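Local structure of YkuI protein (Bacillus subtilis, 2BAS) at residues 244-249 and 286-291. The protein is an EAL-domain signalling protein that binds the second messenger cyclic di-GMP and probably belongs to the phosphodiesterases that cleave it. Residues are numbered along the deposited sequence; the frame is centred on the assembly and turned at random.
Sequences AWRNGG and KKKLET
R246 and K288 meet through the ends of their side chains, and nothing else bridges the two segments: NH2 of R246 lies 3.1 Å from NZ of K288. Both atoms are donors, so this is a close approach of like charges and not a hydrogen bond. At 2.61 Å resolution the exact spacing carries little weight. The lysine is drawn out straight, CG anti to the backbone N (chi1 -168°) and the chain extended beyond it, which carries the amine out to the arginine's guanidinium. The arginine bends at chi2 and chi3, and the two side chains cross at about a right angle. The ammonium comes to the guanidinium obliquely. A weak, long ion pair from R246 NE to E285, one turn back on the lysine's helix, probably offsets some of the repulsion.

The backbones stay well apart, with the CA atoms of R246 and K286 11.5 Å from each other, and only 56 Å² is buried in all. Helix 238-246 belongs to the TIM-barrel-like EAL domain and leads into strand 249-252, whereas 271-311 is the long helix that runs from the barrel to the C-terminal domain with its six-stranded antiparallel sheet. W245, on the same helix as R246, packs against 271-311, stacking on F278 and touching I282 and E285.

No hydrogen bond passes between the two segments. A244 O takes two N-H groups, N247 N at 3.2 Å and G249 N at 2.9 Å, as the chain leaves the helix at N247 and passes through G248, whose positive phi (70°) suits glycine. N247 ND2 bonds to Y243 O, and N247 O to Y232 OH. On the long helix, E290 makes a salt bridge to R382 of the second subunit.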
ATOM      1  N   ALA A 244       1.474  10.856  12.999  1.00 61.64           N
ATOM      2  CA  ALA A 244       2.407  11.184  11.916  1.00 61.20           C
ATOM      3  C   ALA A 244       3.785  10.598  12.172  1.00 61.58           C
ATOM      4  O   ALA A 244       4.395   9.964  11.304  1.00 60.56           O
ATOM      5  CB  ALA A 244       2.506  12.690  11.752  1.00 60.42           C
ATOM      6  N   TRP A 245       4.263  10.804  13.392  1.00 61.71           N
ATOM      7  CA  TRP A 245       5.568  10.341  13.780  1.00 60.88           C
ATOM      8  C   TRP A 245       5.702   8.815  13.733  1.00 62.47           C
ATOM      9  O   TRP A 245       6.733   8.303  13.297  1.00 65.03           O
ATOM     10  CB  TRP A 245       5.898  10.875  15.161  1.00 60.11           C
ATOM     11  CG  TRP A 245       7.191  10.399  15.647  1.00 60.42           C
ATOM     12  CD1 TRP A 245       8.401  10.992  15.461  1.00 58.86           C
ATOM     13  CD2 TRP A 245       7.431   9.197  16.386  1.00 56.39           C
ATOM     14  NE1 TRP A 245       9.383  10.238  16.053  1.00 61.73           N
ATOM     15  CE2 TRP A 245       8.815   9.129  16.625  1.00 55.41           C
ATOM     16  CE3 TRP A 245       6.607   8.172  16.869  1.00 54.57           C
ATOM     17  CZ2 TRP A 245       9.399   8.090  17.336  1.00 58.34           C
ATOM     18  CZ3 TRP A 245       7.185   7.132  17.578  1.00 60.54           C
ATOM     19  CH2 TRP A 245       8.572   7.098  17.807  1.00 61.09           C
ATOM     20  N   ARG A 246       4.681   8.082  14.174  1.00 62.25           N
ATOM     21  CA  ARG A 246       4.779   6.615  14.186  1.00 62.80           C
ATOM     22  C   ARG A 246       4.566   6.040  12.781  1.00 62.18           C
ATOM     23  O   ARG A 246       4.892   4.889  12.519  1.00 61.42           O
ATOM     24  CB  ARG A 246       3.816   5.995  15.215  1.00 62.97           C
ATOM     25  CG  ARG A 246       2.593   5.332  14.624  1.00 67.05           C
ATOM     26  CD  ARG A 246       1.332   5.635  15.402  1.00 71.18           C
ATOM     27  NE  ARG A 246       1.167   4.830  16.605  1.00 73.58           N
ATOM     28  CZ  ARG A 246       0.086   4.878  17.380  1.00 76.84           C
ATOM     29  NH1 ARG A 246      -0.912   5.700  17.065  1.00 74.72           N
ATOM     30  NH2 ARG A 246       0.001   4.113  18.470  1.00 73.76           N
ATOM     31  N   ASN A 247       4.044   6.868  11.878  1.00 62.62           N
ATOM     32  CA  ASN A 247       3.734   6.440  10.519  1.00 62.17           C
ATOM     33  C   ASN A 247       4.614   7.024   9.421  1.00 62.22           C
ATOM     34  O   ASN A 247       4.113   7.434   8.376  1.00 64.34           O
ATOM     35  CB  ASN A 247       2.255   6.687  10.220  1.00 61.67           C
ATOM     36  CG  ASN A 247       1.360   5.681  10.916  1.00 63.11           C
ATOM     37  OD1 ASN A 247       1.228   4.547  10.473  1.00 58.38           O
ATOM     38  ND2 ASN A 247       0.757   6.090  12.020  1.00 63.09           N
ATOM     39  N   GLY A 248       5.921   7.056   9.660  1.00 62.37           N
ATOM     40  CA  GLY A 248       6.889   7.505   8.658  1.00 62.46           C
ATOM     41  C   GLY A 248       6.915   8.978   8.289  1.00 63.05           C
ATOM     42  O   GLY A 248       7.566   9.350   7.316  1.00 65.10           O
ATOM     43  N   GLY A 249       6.227   9.817   9.059  1.00 63.48           N
ATOM     44  CA  GLY A 249       6.198  11.262   8.801  1.00 65.31           C
ATOM     45  C   GLY A 249       7.555  11.937   8.875  1.00 66.51           C
ATOM     46  O   GLY A 249       8.208  11.918   9.918  1.00 68.40           O
ATOM     47  N   LYS A 286       8.761   1.807  22.341  1.00 63.74           N
ATOM     48  CA  LYS A 286       9.695   0.806  22.848  1.00 63.27           C
ATOM     49  C   LYS A 286       8.887  -0.201  23.655  1.00 64.20           C
ATOM     50  O   LYS A 286       8.924  -1.403  23.373  1.00 62.93           O
ATOM     51  CB  LYS A 286      10.784   1.431  23.733  1.00 63.51           C
ATOM     52  CG  LYS A 286      11.705   2.461  23.060  1.00 63.46           C
ATOM     53  CD  LYS A 286      12.703   1.836  22.088  1.00 61.85           C
ATOM     54  CE  LYS A 286      13.995   1.442  22.769  1.00 62.93           C
ATOM     55  NZ  LYS A 286      14.646   2.609  23.400  1.00 65.45           N
ATOM     56  N   LYS A 287       8.136   0.323  24.627  1.00 65.36           N
ATOM     57  CA  LYS A 287       7.291  -0.460  25.534  1.00 67.46           C
ATOM     58  C   LYS A 287       6.270  -1.290  24.766  1.00 68.49           C
ATOM     59  O   LYS A 287       6.006  -2.435  25.121  1.00 70.39           O
ATOM     60  CB  LYS A 287       6.583   0.466  26.535  1.00 66.79           C
ATOM     61  CG  LYS A 287       5.764  -0.241  27.622  1.00 69.33           C
ATOM     62  CD  LYS A 287       5.290   0.712  28.729  1.00 70.40           C
ATOM     63  CE  LYS A 287       4.216   1.696  28.246  1.00 77.21           C
ATOM     64  NZ  LYS A 287       3.906   2.770  29.245  1.00 78.94           N
ATOM     65  N   LYS A 288       5.718  -0.709  23.706  1.00 68.78           N
ATOM     66  CA  LYS A 288       4.732  -1.380  22.878  1.00 68.00           C
ATOM     67  C   LYS A 288       5.346  -2.528  22.075  1.00 66.89           C
ATOM     68  O   LYS A 288       4.732  -3.579  21.935  1.00 69.17           O
ATOM     69  CB  LYS A 288       4.069  -0.363  21.950  1.00 68.72           C
ATOM     70  CG  LYS A 288       2.830  -0.856  21.230  1.00 69.00           C
ATOM     71  CD  LYS A 288       2.079   0.329  20.640  1.00 67.81           C
ATOM     72  CE  LYS A 288       0.875  -0.108  19.830  1.00 67.07           C
ATOM     73  NZ  LYS A 288       0.150   1.107  19.356  1.00 74.08           N
ATOM     74  N   LEU A 289       6.556  -2.337  21.558  1.00 64.78           N
ATOM     75  CA  LEU A 289       7.207  -3.363  20.728  1.00 61.43           C
ATOM     76  C   LEU A 289       7.641  -4.600  21.503  1.00 60.76           C
ATOM     77  O   LEU A 289       7.575  -5.722  20.982  1.00 61.57           O
ATOM     78  CB  LEU A 289       8.405  -2.779  19.988  1.00 60.52           C
ATOM     79  CG  LEU A 289       8.078  -1.917  18.771  1.00 57.57           C
ATOM     80  CD1 LEU A 289       9.255  -1.020  18.450  1.00 50.50           C
ATOM     81  CD2 LEU A 289       7.702  -2.799  17.593  1.00 52.44           C
ATOM     82  N   GLU A 290       8.061  -4.385  22.747  1.00 58.98           N
ATOM     83  CA  GLU A 290       8.615  -5.435  23.583  1.00 58.82           C
ATOM     84  C   GLU A 290       7.519  -6.274  24.196  1.00 58.15           C
ATOM     85  O   GLU A 290       7.704  -7.473  24.401  1.00 57.39           O
ATOM     86  CB  GLU A 290       9.530  -4.858  24.665  1.00 58.40           C
ATOM     87  CG  GLU A 290      10.751  -4.167  24.090  1.00 62.98           C
ATOM     88  CD  GLU A 290      11.675  -3.603  25.153  1.00 72.64           C
ATOM     89  OE1 GLU A 290      12.224  -4.415  25.946  1.00 72.35           O
ATOM     90  OE2 GLU A 290      11.860  -2.352  25.178  1.00 68.21           O
ATOM     91  N   THR A 291       6.380  -5.647  24.485  1.00 56.80           N
ATOM     92  CA  THR A 291       5.238  -6.393  25.012  1.00 55.15           C
ATOM     93  C   THR A 291       4.734  -7.428  24.010  1.00 55.67           C
ATOM     94  O   THR A 291       4.413  -8.553  24.401  1.00 56.32           O
ATOM     95  CB  THR A 291       4.106  -5.500  25.574  1.00 51.84           C
ATOM     96  OG1 THR A 291       2.846  -6.130  25.350  1.00 47.83           O
ATOM     97  CG2 THR A 291       4.082  -4.211  24.911  1.00 52.31           C
TER